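Putative secreted endoglycosylceramidase (PDB 6JYZ) is an endogalactosylceramidase of glycoside hydrolase family 5, which probably hydrolyses the O-glycosidic bond joining the sugar to the ceramide of glycolipids. Local coordinates at residues Leu60-Ala64 with Thr363-Asp368; Gly148-Asp152 with Pro369-Lys373; Ala406-Ala412 with Arg431-Pro437; Pro23-Val27 with Phe256-Val260; Ala234-Arg239 with Ala275-Tyr281. All coordinates share one frame; numbering follows the deposited sequence.

The five contacts sample different levels of a glycoside hydrolase (beta/alpha)8 barrel and the beta domain behind it. Contact 1 is the most buried, two loops knit by one backbone bond and bridging waters. It touches contact 2, whose second segment is the helix entered directly from Thr363-Asp368; there the chemistry turns to aromatic and apolar packing. Contacts 2 to 5 are partly buried. Contact 3 is an antiparallel strand pair interrupted by a beta bulge, rich in backbone bonds, whereas contact 4 relies on an arginine over a phenylalanine and one water. Contact 5, about 8 Å from contact 4 between nearest atoms, packs a helix flank against a proline-rich loop.

Contact 1 (Leu60-Ala64 with Thr363-Asp368); sequences LPTVA and TQACGD
The type I beta turn from Ala365 to Asp368 presses against Leu60-Ala64, and the carbonyl of Pro61 reaches over it. Gly367 N donates to Pro61 O at 2.9 Å, a bent bond with 134° at the hydrogen. Gly367 CA lies 3.7 Å from Leu60 CB; any side chain on this glycine would run into the carbonyl oxygens of Leu60 and Pro61. Ala365 points its methyl at the opposing backbone, with CB 3.5 Å from Thr62 C. Leu60 CD1 rests beside Cys366 CB (4.2 Å), and Cys366 is itself tied to Cys389 by a disulfide. In the (beta/alpha)8 barrel of this family the two segments belong to the loops that follow the first and last strands, 38-47 and 356-359, so the contact joins the loops of the two strands that close the ring, at the end of the barrel where the family has its active site. One water bridges the segments: it donates to Thr62 O (2.7 Å) and Asp368 OD2 (2.6 Å) and accepts from Ala365 N, three bonds in all. Asp368 serves it because CG stands opposite the backbone N (chi1 -175°); its OD1 is hydrogen-bonded to His370 ND1, and the residue is the N-cap of helix 369-374. A second water accepts from Ala64 N at 2.8 Å and is hydrogen-bonded to Thr363 OG1 at 2.9 Å.

Contact 2 (Gly148-Asp152 with Pro369-Lys373); sequences GIGWD and PHAVK
Trp151, Pro369 and Ile149 carry most of this contact. Pro369 sits on one face of the indole: its CB is 3.7 Å from the centroid of the six-membered ring and 19° off the normal, a CH-pi contact. Ile149 lies against the same face, and its CD1 wedges between ring and helix, 3.8 Å from Pro369 CB and 3.3 Å from Pro369 O. The same methyl reaches Val372 CG1 at 4.1 Å. It gets there because CG1 stands between the backbone N and the carbonyl carbon (chi1 63°) and the chain then runs on extended. At its far edge the indole makes a T-shaped pair with His370: Trp151 CZ3 stands 3.8 Å above the centre of the imidazole, with the planes at 85°. Asp368, the residue just before the helix, hydrogen-bonds His370 ND1, which fixes the turn of the imidazole. A leucine in place of Trp151 would probably leave the His370 face without its edge-on partner and Pro369 without the flat surface it rests on. Arg173 adds a cation-pi contact to the indole. The segment Gly148-Asp152 belongs to the long loop between strand 119-124 and helix 177-187, and lies against the first turn of helix 369-374.

Contact 3 (Ala406-Ala412 with Arg431-Pro437); sequences ARAYPRA and RIEAWYP. With IPA (isopropyl alcohol), chain C.
Tyr409 and Trp435 open an antiparallel strand pair that carries a classic beta bulge, Arg411 and Ala412 both facing Glu433. Strand 409-414 also pairs with barrel strand 38-47, so this ladder joins the (beta/alpha)8 barrel to the C-terminal beta domain. Among the backbone bonds, Trp435 N to Tyr409 O is nearly straight (2.9 Å, 177°), and Tyr409 N returns a bond to Trp435 O. At the bulge Glu433 O receives two donors, Ala412 N at 3.1 Å and, weakly, Arg411 N; Glu433 N then binds Ala412 O.

One side chain bonds to the backbone across the pair. Trp435 NE1 donates to Ala406 O at 2.8 Å; the oxygen lies in the indole plane, although the donor stands above the carbonyl plane. The indole reaches it because CG is opposite the backbone N (chi1 162°).

Apolar packing lines the rest. Tyr409 CE1 meets Trp435 CD1 at 4.0 Å, rim to rim with neither ring over the other, and Ala408 CB touches Tyr436 CD2 at 3.6 Å. Pro410 and Ala434 lie on the face away from Tyr409 and Trp435 and, like Ile432 and Tyr436, touch Phe424.

The charged groups gather at the bulge. Glu433 has salt bridges to Arg38 and Arg462, and Arg411 NH2 also hydrogen-bonds Gly117 O. Arg411 and Glu433 are linked through an isopropyl alcohol, probably from the crystallisation liquor, whose O2 lies at the guanidinium edge, accepts from both Arg411 NE (2.8 Å) and Arg411 NH2, and donates to Glu433 OE1 at 2.9 Å.

Contact 4 (Pro23-Val27 with Phe256-Val260); sequences PRLTV and FPHLV
Arg24 lays its aliphatic arm across the ring of Phe256. The chain is extended from CG to NE, with CG opposite the backbone N (chi1 168°), which carries Arg24 CD over the ring face 3.5 Å from its centroid. The guanidinium runs on past the ring and comes to rest with its centre above Phe256 CB, its plane only 16° from that of the phenyl; Arg24 NE passes 3.2 Å from Phe256 CD1. On the opposite face of the phenyl lies His258 CE1, so the ring is sandwiched between arginine and imidazole. A water at the guanidinium edge joins the segments: it accepts from Arg24 NE (2.9 Å) and donates to Leu25 O and to Pro257 O, both at 2.7 Å. Beyond it the contact is apolar. Leu259 CD2 lies 3.8 Å from Thr26 CA and 3.9 Å from Val27 CG2, and the Leu259 side chain also touches Ile32 of strand 31-34. Leu25 turns to Val40 and Leu42 of strand 38-47. Strands 25-28 and 31-34 form a hairpin that packs against the start of barrel strand 259-262, consistent with the N-terminal hairpin that closes the bottom of the (beta/alpha)8 barrel in many family 5 glycosidases.

Contact 5 (Ala234-Arg239 with Ala275-Tyr281); sequences ADQIGR and ALPPRHY
Tyr281 supplies the hydrogen bond of this contact: its OH donates to Asp235 OD1 at 2.6 Å, met on the syn side and 30° out of the carboxylate plane. Asp235 presents that oxygen with CG opposite its backbone N (chi1 -160°). Charge adds a little, since Arg239 NH2 is a long 3.8 Å from Asp235 OD1 and no N-H points at it; the guanidinium instead has Tyr281 OH over one face.

Ring packing is tight. One face of Tyr281 lies on the helix backbone, with Gly238 C 3.5 Å above its plane, and His280 NE2 lies over the opposite face, toward its rim. Gly238 makes room for the ring, as a CB there would clash with Tyr281 CD2. A phenylalanine at Tyr281 would probably leave Asp235 OD1 without its short bond.

Apolar contacts and CH groups finish the interface. Ala234 CB meets Ala275 CB at 4.0 Å, and Ala234 O, already bonded to Gly238 N, also receives Pro277 CA at 3.5 Å. Pro278 CG packs on Asp235 OD2 (3.5 Å).

Helix 230-251 follows the fourth barrel strand, 214-218, so the contact fastens a helix outside the (beta/alpha)8 barrel to the connection between its fifth and sixth strands, 259-262 and 287-289.

Contact 1 (Leu60-Ala64 with Thr363-Asp368)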
# COMPACT_ATOMS: atom_id res chain seq x y z
N LEU A 60 4.84 -18.64 16.67
CA LEU A 60 5.71 -17.48 16.53
C LEU A 60 4.86 -16.25 16.29
O LEU A 60 3.77 -16.35 15.72
CB LEU A 60 6.62 -17.68 15.31
CG LEU A 60 7.77 -18.67 15.53
CD1 LEU A 60 8.44 -19.08 14.23
CD2 LEU A 60 8.79 -18.19 16.59
N PRO A 61 5.31 -15.05 16.68
CA PRO A 61 4.55 -13.82 16.39
C PRO A 61 4.40 -13.71 14.87
O PRO A 61 5.29 -14.00 14.08
CB PRO A 61 5.48 -12.67 16.85
CG PRO A 61 6.48 -13.31 17.82
CD PRO A 61 6.53 -14.79 17.48
N THR A 62 3.22 -13.22 14.45
CA THR A 62 2.95 -13.04 13.02
C THR A 62 3.25 -11.62 12.57
O THR A 62 3.29 -11.41 11.35
CB THR A 62 1.50 -13.37 12.74
OG1 THR A 62 0.66 -12.55 13.50
CG2 THR A 62 1.21 -14.85 12.95
N VAL A 63 3.41 -10.68 13.52
CA VAL A 63 3.80 -9.32 13.18
C VAL A 63 4.83 -8.87 14.19
O VAL A 63 4.92 -9.40 15.32
CB VAL A 63 2.60 -8.35 13.23
CG1 VAL A 63 1.63 -8.69 12.09
CG2 VAL A 63 1.86 -8.41 14.57
N ALA A 64 5.58 -7.84 13.80
CA ALA A 64 6.47 -7.21 14.77
C ALA A 64 5.65 -6.25 15.59
O ALA A 64 4.66 -5.66 15.14
CB ALA A 64 7.53 -6.46 13.98
N THR A 363 8.21 -4.38 7.82
CA THR A 363 8.71 -5.53 8.60
C THR A 363 7.90 -6.76 8.24
O THR A 363 6.67 -6.69 8.02
CB THR A 363 8.55 -5.34 10.14
OG1 THR A 363 7.25 -4.89 10.46
CG2 THR A 363 9.54 -4.32 10.70
N GLN A 364 8.54 -7.91 8.28
CA GLN A 364 7.88 -9.22 8.21
C GLN A 364 8.41 -10.03 9.39
O GLN A 364 9.63 -10.18 9.50
CB GLN A 364 8.20 -9.86 6.87
CG GLN A 364 7.53 -11.23 6.77
CD GLN A 364 7.56 -11.75 5.37
OE1 GLN A 364 8.36 -12.65 5.04
NE2 GLN A 364 6.68 -11.22 4.54
N ALA A 365 7.50 -10.59 10.20
CA ALA A 365 7.89 -11.35 11.39
C ALA A 365 8.09 -12.81 11.04
O ALA A 365 7.80 -13.34 9.98
CB ALA A 365 6.75 -11.27 12.35
N CYS A 366 8.66 -13.52 12.03
CA CYS A 366 9.08 -14.89 11.81
C CYS A 366 7.92 -15.88 11.61
O CYS A 366 8.09 -16.87 10.92
CB CYS A 366 9.85 -15.34 13.06
SG CYS A 366 11.35 -14.37 13.37
N GLY A 367 6.76 -15.58 12.19
CA GLY A 367 5.57 -16.40 12.05
C GLY A 367 4.63 -15.87 10.97
O GLY A 367 3.52 -16.38 10.86
N ASP A 368 5.03 -14.88 10.18
CA ASP A 368 4.14 -14.40 9.10
C ASP A 368 3.86 -15.59 8.19
O ASP A 368 4.75 -16.40 7.91
CB ASP A 368 4.93 -13.31 8.35
CG ASP A 368 4.16 -12.57 7.26
OD1 ASP A 368 3.82 -13.21 6.27
OD2 ASP A 368 3.92 -11.38 7.40
O HOH W 1 4.67 -10.04 9.51
O HOH W 2 5.41 -6.97 11.12

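Contact 2 (Gly148-Asp152 with Pro369-Lys373)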
# COMPACT_ATOMS: atom_id res chain seq x y z
N GLY A 148 -2.90 -25.64 1.58
CA GLY A 148 -3.07 -24.21 1.82
C GLY A 148 -2.81 -23.88 3.29
O GLY A 148 -2.99 -24.71 4.19
N ILE A 149 -2.49 -22.59 3.54
CA ILE A 149 -2.39 -22.12 4.92
C ILE A 149 -3.32 -20.91 5.04
O ILE A 149 -3.88 -20.43 4.05
CB ILE A 149 -0.96 -21.74 5.31
CG1 ILE A 149 -0.39 -20.57 4.49
CG2 ILE A 149 -0.05 -22.98 5.21
CD1 ILE A 149 1.02 -20.12 4.94
N GLY A 150 -3.55 -20.47 6.27
CA GLY A 150 -4.35 -19.28 6.51
C GLY A 150 -3.53 -17.99 6.33
O GLY A 150 -2.32 -17.98 6.58
N TRP A 151 -4.26 -16.92 5.97
CA TRP A 151 -3.60 -15.64 5.69
C TRP A 151 -4.23 -14.54 6.52
O TRP A 151 -4.06 -14.56 7.75
CB TRP A 151 -3.61 -15.38 4.17
CG TRP A 151 -2.77 -16.39 3.43
CD1 TRP A 151 -3.16 -17.62 3.00
CD2 TRP A 151 -1.39 -16.24 3.10
NE1 TRP A 151 -2.10 -18.26 2.43
CE2 TRP A 151 -0.99 -17.45 2.48
CE3 TRP A 151 -0.46 -15.18 3.19
CZ2 TRP A 151 0.31 -17.66 2.02
CZ3 TRP A 151 0.84 -15.41 2.74
CH2 TRP A 151 1.20 -16.63 2.16
N ASP A 152 -4.93 -13.61 5.91
CA ASP A 152 -5.40 -12.39 6.59
C ASP A 152 -6.48 -11.79 5.74
O ASP A 152 -6.44 -11.95 4.50
CB ASP A 152 -4.27 -11.38 6.81
CG ASP A 152 -3.62 -10.94 5.51
OD1 ASP A 152 -2.99 -11.85 4.84
OD2 ASP A 152 -3.72 -9.78 5.14
N PRO A 369 2.64 -15.67 7.61
CA PRO A 369 2.35 -16.77 6.70
C PRO A 369 3.28 -16.88 5.52
O PRO A 369 3.54 -17.95 5.03
CB PRO A 369 0.93 -16.54 6.21
CG PRO A 369 0.67 -15.09 6.63
CD PRO A 369 1.50 -14.80 7.90
N HIS A 370 3.83 -15.75 5.06
CA HIS A 370 4.77 -15.79 3.96
C HIS A 370 5.96 -16.66 4.34
O HIS A 370 6.50 -17.39 3.52
CB HIS A 370 5.25 -14.36 3.52
CG HIS A 370 4.23 -13.38 2.97
ND1 HIS A 370 3.35 -12.63 3.75
CD2 HIS A 370 3.87 -13.14 1.65
CE1 HIS A 370 2.58 -11.87 2.94
NE2 HIS A 370 2.89 -12.21 1.68
N ALA A 371 6.44 -16.55 5.60
CA ALA A 371 7.56 -17.35 6.11
C ALA A 371 7.13 -18.79 6.34
O ALA A 371 7.90 -19.72 6.09
CB ALA A 371 8.12 -16.74 7.41
N VAL A 372 5.92 -18.99 6.86
CA VAL A 372 5.42 -20.34 7.14
C VAL A 372 5.30 -21.11 5.82
O VAL A 372 5.69 -22.30 5.77
CB VAL A 372 4.06 -20.30 7.85
CG1 VAL A 372 3.43 -21.73 7.89
CG2 VAL A 372 4.21 -19.75 9.26
N LYS A 373 4.84 -20.46 4.76
CA LYS A 373 4.58 -21.13 3.49
C LYS A 373 5.87 -21.76 3.00
O LYS A 373 5.81 -22.83 2.43
CB LYS A 373 4.15 -20.11 2.43
CG LYS A 373 3.83 -20.69 1.04
CD LYS A 373 3.61 -19.63 0.02
CE LYS A 373 4.02 -20.02 -1.39
NZ LYS A 373 4.02 -21.48 -1.64

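Contact 3 (Ala406-Ala412 with Arg431-Pro437)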
# COMPACT_ATOMS: atom_id res chain seq x y z
N ALA A 406 15.56 5.61 0.39
CA ALA A 406 15.80 6.88 1.09
C ALA A 406 16.17 8.02 0.13
O ALA A 406 16.48 9.12 0.63
CB ALA A 406 16.88 6.69 2.14
N ARG A 407 16.18 7.79 -1.16
CA ARG A 407 16.64 8.82 -2.09
C ARG A 407 15.87 10.11 -1.94
O ARG A 407 14.67 10.17 -1.65
CB ARG A 407 16.58 8.33 -3.53
CG ARG A 407 17.77 7.41 -3.85
CD ARG A 407 17.61 6.58 -5.11
NE ARG A 407 17.28 7.40 -6.26
CZ ARG A 407 17.00 6.93 -7.50
NH1 ARG A 407 17.12 5.63 -7.75
NH2 ARG A 407 16.53 7.77 -8.41
N ALA A 408 16.56 11.24 -2.19
CA ALA A 408 16.01 12.57 -2.09
C ALA A 408 14.77 12.72 -2.97
O ALA A 408 14.73 12.19 -4.14
CB ALA A 408 17.09 13.59 -2.56
N TYR A 409 13.78 13.48 -2.52
CA TYR A 409 12.62 13.80 -3.34
C TYR A 409 11.90 15.01 -2.78
O TYR A 409 11.97 15.26 -1.57
CB TYR A 409 11.62 12.60 -3.46
CG TYR A 409 10.84 12.26 -2.18
CD1 TYR A 409 11.49 11.70 -1.11
CD2 TYR A 409 9.51 12.56 -2.10
CE1 TYR A 409 10.81 11.42 0.09
CE2 TYR A 409 8.80 12.26 -0.92
CZ TYR A 409 9.47 11.73 0.16
OH TYR A 409 8.74 11.43 1.31
N PRO A 410 11.12 15.70 -3.59
CA PRO A 410 10.25 16.78 -3.10
C PRO A 410 8.97 16.16 -2.51
O PRO A 410 8.20 15.47 -3.24
CB PRO A 410 9.94 17.63 -4.34
CG PRO A 410 10.05 16.61 -5.50
CD PRO A 410 11.11 15.62 -5.09
N ARG A 411 8.72 16.37 -1.25
CA ARG A 411 7.48 15.96 -0.60
C ARG A 411 6.30 16.75 -1.12
O ARG A 411 5.20 16.20 -1.41
CB ARG A 411 7.58 16.11 0.92
CG ARG A 411 8.66 15.25 1.57
CD ARG A 411 8.92 15.80 3.00
NE ARG A 411 7.73 15.88 3.85
CZ ARG A 411 7.41 15.03 4.84
NH1 ARG A 411 8.18 14.04 5.18
NH2 ARG A 411 6.26 15.26 5.43
N ALA A 412 6.46 18.06 -1.25
CA ALA A 412 5.41 18.96 -1.66
C ALA A 412 6.02 20.11 -2.44
O ALA A 412 7.04 20.68 -1.96
CB ALA A 412 4.61 19.48 -0.47
N ARG A 431 5.04 26.95 -0.74
CA ARG A 431 6.18 26.44 0.01
C ARG A 431 6.66 25.09 -0.52
O ARG A 431 5.89 24.11 -0.61
CB ARG A 431 5.79 26.27 1.48
CG ARG A 431 6.92 25.76 2.36
CD ARG A 431 6.43 25.55 3.79
NE ARG A 431 6.03 26.84 4.32
CZ ARG A 431 6.67 27.46 5.30
NH1 ARG A 431 7.74 26.92 5.86
NH2 ARG A 431 6.23 28.63 5.73
N ILE A 432 7.91 25.02 -0.89
CA ILE A 432 8.55 23.76 -1.25
C ILE A 432 8.96 23.04 0.01
O ILE A 432 9.57 23.66 0.91
CB ILE A 432 9.82 24.07 -2.07
CG1 ILE A 432 9.42 24.67 -3.42
CG2 ILE A 432 10.65 22.81 -2.29
CD1 ILE A 432 10.56 25.45 -4.12
N GLU A 433 8.74 21.72 0.10
CA GLU A 433 9.28 20.90 1.15
C GLU A 433 9.95 19.69 0.56
O GLU A 433 9.29 18.96 -0.23
CB GLU A 433 8.18 20.43 2.08
CG GLU A 433 7.55 21.60 2.81
CD GLU A 433 6.43 21.21 3.79
OE1 GLU A 433 6.61 20.23 4.56
OE2 GLU A 433 5.46 21.96 3.85
N ALA A 434 11.20 19.43 0.84
CA ALA A 434 11.92 18.33 0.22
C ALA A 434 12.75 17.57 1.24
O ALA A 434 13.17 18.15 2.28
CB ALA A 434 12.73 18.78 -0.96
N TRP A 435 13.05 16.31 0.95
CA TRP A 435 13.90 15.44 1.76
C TRP A 435 15.20 15.14 1.05
O TRP A 435 15.22 14.89 -0.15
CB TRP A 435 13.13 14.10 1.92
CG TRP A 435 13.99 12.95 2.36
CD1 TRP A 435 14.46 11.92 1.57
CD2 TRP A 435 14.56 12.68 3.67
NE1 TRP A 435 15.25 11.05 2.28
CE2 TRP A 435 15.34 11.51 3.58
CE3 TRP A 435 14.41 13.33 4.92
CZ2 TRP A 435 15.94 10.94 4.72
CZ3 TRP A 435 15.02 12.75 6.03
CH2 TRP A 435 15.77 11.58 5.92
N TYR A 436 16.28 15.06 1.86
CA TYR A 436 17.57 14.60 1.37
C TYR A 436 18.16 13.65 2.41
O TYR A 436 18.19 14.01 3.59
CB TYR A 436 18.58 15.75 1.17
CG TYR A 436 18.13 16.77 0.16
CD1 TYR A 436 17.25 17.78 0.52
CD2 TYR A 436 18.52 16.63 -1.15
CE1 TYR A 436 16.71 18.62 -0.43
CE2 TYR A 436 18.00 17.51 -2.12
CZ TYR A 436 17.10 18.48 -1.75
OH TYR A 436 16.53 19.29 -2.69
N PRO A 437 18.64 12.45 2.06
CA PRO A 437 19.19 11.53 3.06
C PRO A 437 20.64 11.85 3.38
O PRO A 437 21.37 12.41 2.54
CB PRO A 437 19.14 10.16 2.33
CG PRO A 437 19.31 10.52 0.85
CD PRO A 437 18.57 11.85 0.72
C1 IPA C . 3.92 16.57 2.20
C2 IPA C . 4.24 17.75 3.13
C3 IPA C . 3.41 17.79 4.37
O2 IPA C . 5.59 17.66 3.59

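Contact 4 (Pro23-Val27 with Phe256-Val260)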
# COMPACT_ATOMS: atom_id res chain seq x y z
N PRO A 23 -1.30 19.14 5.93
CA PRO A 23 -2.44 19.71 5.23
C PRO A 23 -3.32 18.63 4.59
O PRO A 23 -2.86 17.53 4.20
CB PRO A 23 -1.85 20.63 4.18
CG PRO A 23 -0.50 20.04 3.96
CD PRO A 23 -0.03 19.51 5.29
N ARG A 24 -4.58 18.93 4.42
CA ARG A 24 -5.52 18.00 3.78
C ARG A 24 -5.07 17.79 2.35
O ARG A 24 -4.65 18.72 1.64
CB ARG A 24 -6.90 18.68 3.81
CG ARG A 24 -7.94 17.99 2.94
CD ARG A 24 -9.30 18.65 3.18
NE ARG A 24 -10.22 18.38 2.07
CZ ARG A 24 -11.39 19.03 1.99
NH1 ARG A 24 -11.67 19.96 2.90
NH2 ARG A 24 -12.18 18.74 0.97
N LEU A 25 -5.26 16.54 1.89
CA LEU A 25 -4.96 16.16 0.52
C LEU A 25 -6.21 16.04 -0.33
O LEU A 25 -7.26 15.54 0.16
CB LEU A 25 -4.22 14.82 0.47
CG LEU A 25 -2.91 14.88 1.23
CD1 LEU A 25 -2.17 13.53 1.16
CD2 LEU A 25 -2.02 16.00 0.74
N THR A 26 -6.10 16.34 -1.59
CA THR A 26 -7.14 16.32 -2.61
C THR A 26 -6.51 15.84 -3.91
O THR A 26 -5.35 15.40 -3.94
CB THR A 26 -7.76 17.74 -2.69
OG1 THR A 26 -8.92 17.68 -3.52
CG2 THR A 26 -6.83 18.79 -3.24
N VAL A 27 -7.32 15.84 -4.97
CA VAL A 27 -6.87 15.50 -6.30
C VAL A 27 -7.21 16.67 -7.21
O VAL A 27 -8.36 17.17 -7.16
CB VAL A 27 -7.54 14.20 -6.79
CG1 VAL A 27 -7.26 13.99 -8.29
CG2 VAL A 27 -7.11 13.01 -5.98
N PHE A 256 -14.81 15.85 5.79
CA PHE A 256 -14.49 16.19 4.42
C PHE A 256 -14.22 14.90 3.66
O PHE A 256 -13.89 13.90 4.29
CB PHE A 256 -13.34 17.21 4.31
CG PHE A 256 -12.02 16.68 4.81
CD1 PHE A 256 -11.21 15.95 3.95
CD2 PHE A 256 -11.57 16.95 6.11
CE1 PHE A 256 -9.97 15.46 4.35
CE2 PHE A 256 -10.31 16.46 6.47
CZ PHE A 256 -9.56 15.71 5.62
N PRO A 257 -14.30 14.94 2.31
CA PRO A 257 -14.06 13.73 1.53
C PRO A 257 -12.58 13.45 1.39
O PRO A 257 -11.81 14.30 0.97
CB PRO A 257 -14.70 14.03 0.17
CG PRO A 257 -14.65 15.52 0.09
CD PRO A 257 -14.90 16.02 1.51
N HIS A 258 -12.18 12.25 1.77
CA HIS A 258 -10.82 11.78 1.58
C HIS A 258 -10.65 11.05 0.25
O HIS A 258 -11.62 10.76 -0.45
CB HIS A 258 -10.42 10.90 2.77
CG HIS A 258 -10.39 11.62 4.09
ND1 HIS A 258 -11.55 12.24 4.69
CD2 HIS A 258 -9.34 11.82 4.91
CE1 HIS A 258 -11.13 12.75 5.89
NE2 HIS A 258 -9.82 12.46 6.03
N LEU A 259 -9.39 10.75 -0.09
CA LEU A 259 -9.15 10.04 -1.38
C LEU A 259 -9.61 8.59 -1.30
O LEU A 259 -9.59 7.98 -0.23
CB LEU A 259 -7.65 10.05 -1.68
CG LEU A 259 -7.02 11.39 -1.96
CD1 LEU A 259 -5.58 11.35 -2.44
CD2 LEU A 259 -7.84 12.60 -2.18
N VAL A 260 -10.00 8.10 -2.46
CA VAL A 260 -10.42 6.69 -2.58
C VAL A 260 -9.37 6.02 -3.44
O VAL A 260 -9.27 6.34 -4.63
CB VAL A 260 -11.81 6.59 -3.15
CG1 VAL A 260 -12.02 5.12 -3.54
CG2 VAL A 260 -12.81 7.01 -2.05
O HOH W 3 -9.91 16.11 0.27

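Contact 5 (Ala234-Arg239 with Ala275-Tyr281)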
# COMPACT_ATOMS: atom_id res chain seq x y z
N ALA A 234 -13.34 -7.74 -13.09
CA ALA A 234 -13.18 -6.31 -12.96
C ALA A 234 -14.53 -5.66 -12.73
O ALA A 234 -14.64 -4.67 -11.98
CB ALA A 234 -12.55 -5.76 -14.24
N ASP A 235 -15.61 -6.15 -13.37
CA ASP A 235 -16.92 -5.55 -13.17
C ASP A 235 -17.37 -5.76 -11.72
O ASP A 235 -17.89 -4.82 -11.11
CB ASP A 235 -17.94 -6.14 -14.17
CG ASP A 235 -19.12 -5.16 -14.28
OD1 ASP A 235 -19.95 -5.18 -13.50
OD2 ASP A 235 -19.03 -4.31 -15.21
N GLN A 236 -17.30 -6.96 -11.18
CA GLN A 236 -17.80 -7.18 -9.82
C GLN A 236 -16.93 -6.48 -8.77
O GLN A 236 -17.48 -6.03 -7.74
CB GLN A 236 -18.04 -8.67 -9.54
CG GLN A 236 -16.77 -9.52 -9.45
CD GLN A 236 -17.09 -11.00 -9.44
OE1 GLN A 236 -18.23 -11.42 -9.49
NE2 GLN A 236 -16.06 -11.83 -9.35
N ILE A 237 -15.65 -6.32 -9.04
CA ILE A 237 -14.78 -5.53 -8.17
C ILE A 237 -15.24 -4.06 -8.21
O ILE A 237 -15.43 -3.43 -7.15
CB ILE A 237 -13.32 -5.71 -8.59
CG1 ILE A 237 -12.86 -7.13 -8.22
CG2 ILE A 237 -12.43 -4.64 -7.91
CD1 ILE A 237 -11.57 -7.55 -8.96
N GLY A 238 -15.50 -3.52 -9.40
CA GLY A 238 -15.96 -2.13 -9.48
C GLY A 238 -17.30 -1.95 -8.81
O GLY A 238 -17.54 -0.90 -8.18
N ARG A 239 -18.21 -2.91 -8.92
CA ARG A 239 -19.53 -2.79 -8.28
C ARG A 239 -19.37 -2.69 -6.78
O ARG A 239 -20.06 -1.86 -6.13
CB ARG A 239 -20.38 -4.01 -8.62
CG ARG A 239 -21.84 -3.83 -8.26
CD ARG A 239 -22.64 -5.13 -8.51
NE ARG A 239 -22.61 -5.54 -9.92
CZ ARG A 239 -23.49 -5.13 -10.83
NH1 ARG A 239 -24.40 -4.21 -10.54
NH2 ARG A 239 -23.40 -5.57 -12.07
N ALA A 275 -7.61 -6.43 -16.96
CA ALA A 275 -8.86 -5.70 -17.24
C ALA A 275 -9.05 -4.69 -16.12
O ALA A 275 -8.57 -4.85 -14.99
CB ALA A 275 -10.01 -6.68 -17.25
N LEU A 276 -9.69 -3.58 -16.43
CA LEU A 276 -9.85 -2.45 -15.53
C LEU A 276 -11.29 -2.40 -14.99
O LEU A 276 -12.25 -2.46 -15.78
CB LEU A 276 -9.52 -1.14 -16.23
CG LEU A 276 -8.07 -0.99 -16.65
CD1 LEU A 276 -7.80 0.29 -17.36
CD2 LEU A 276 -7.11 -1.10 -15.44
N PRO A 277 -11.51 -2.23 -13.69
CA PRO A 277 -12.84 -1.92 -13.18
C PRO A 277 -13.50 -0.79 -13.96
O PRO A 277 -12.88 0.27 -14.16
CB PRO A 277 -12.59 -1.52 -11.70
CG PRO A 277 -11.35 -2.37 -11.36
CD PRO A 277 -10.51 -2.25 -12.62
N PRO A 278 -14.71 -0.95 -14.50
CA PRO A 278 -15.27 0.07 -15.38
C PRO A 278 -15.35 1.43 -14.70
O PRO A 278 -15.68 1.55 -13.53
CB PRO A 278 -16.63 -0.51 -15.71
CG PRO A 278 -16.40 -2.03 -15.67
CD PRO A 278 -15.45 -2.24 -14.53
N ARG A 279 -15.03 2.44 -15.49
CA ARG A 279 -14.96 3.83 -15.03
C ARG A 279 -16.23 4.30 -14.38
O ARG A 279 -16.13 5.12 -13.42
CB ARG A 279 -14.90 4.80 -16.25
CG ARG A 279 -13.57 4.75 -16.94
CD ARG A 279 -13.41 5.95 -17.89
NE ARG A 279 -14.18 6.16 -19.10
CZ ARG A 279 -13.65 6.89 -20.10
NH1 ARG A 279 -12.45 7.43 -19.94
NH2 ARG A 279 -14.31 7.08 -21.23
N HIS A 280 -17.40 3.89 -14.84
CA HIS A 280 -18.61 4.43 -14.27
C HIS A 280 -18.73 4.08 -12.79
O HIS A 280 -19.38 4.80 -12.02
CB HIS A 280 -19.86 3.98 -15.03
CG HIS A 280 -20.30 2.56 -14.77
ND1 HIS A 280 -19.82 1.39 -15.39
CD2 HIS A 280 -21.24 2.18 -13.91
CE1 HIS A 280 -20.55 0.38 -14.90
NE2 HIS A 280 -21.34 0.82 -13.98
N TYR A 281 -18.13 2.99 -12.32
CA TYR A 281 -18.16 2.64 -10.91
C TYR A 281 -17.28 3.55 -10.04
O TYR A 281 -17.47 3.53 -8.82
CB TYR A 281 -17.67 1.20 -10.75
CG TYR A 281 -18.59 0.12 -11.27
CD1 TYR A 281 -19.90 0.01 -10.83
CD2 TYR A 281 -18.10 -0.80 -12.20
CE1 TYR A 281 -20.73 -1.03 -11.25
CE2 TYR A 281 -18.90 -1.87 -12.60
CZ TYR A 281 -20.18 -1.97 -12.09
OH TYR A 281 -21.03 -3.01 -12.44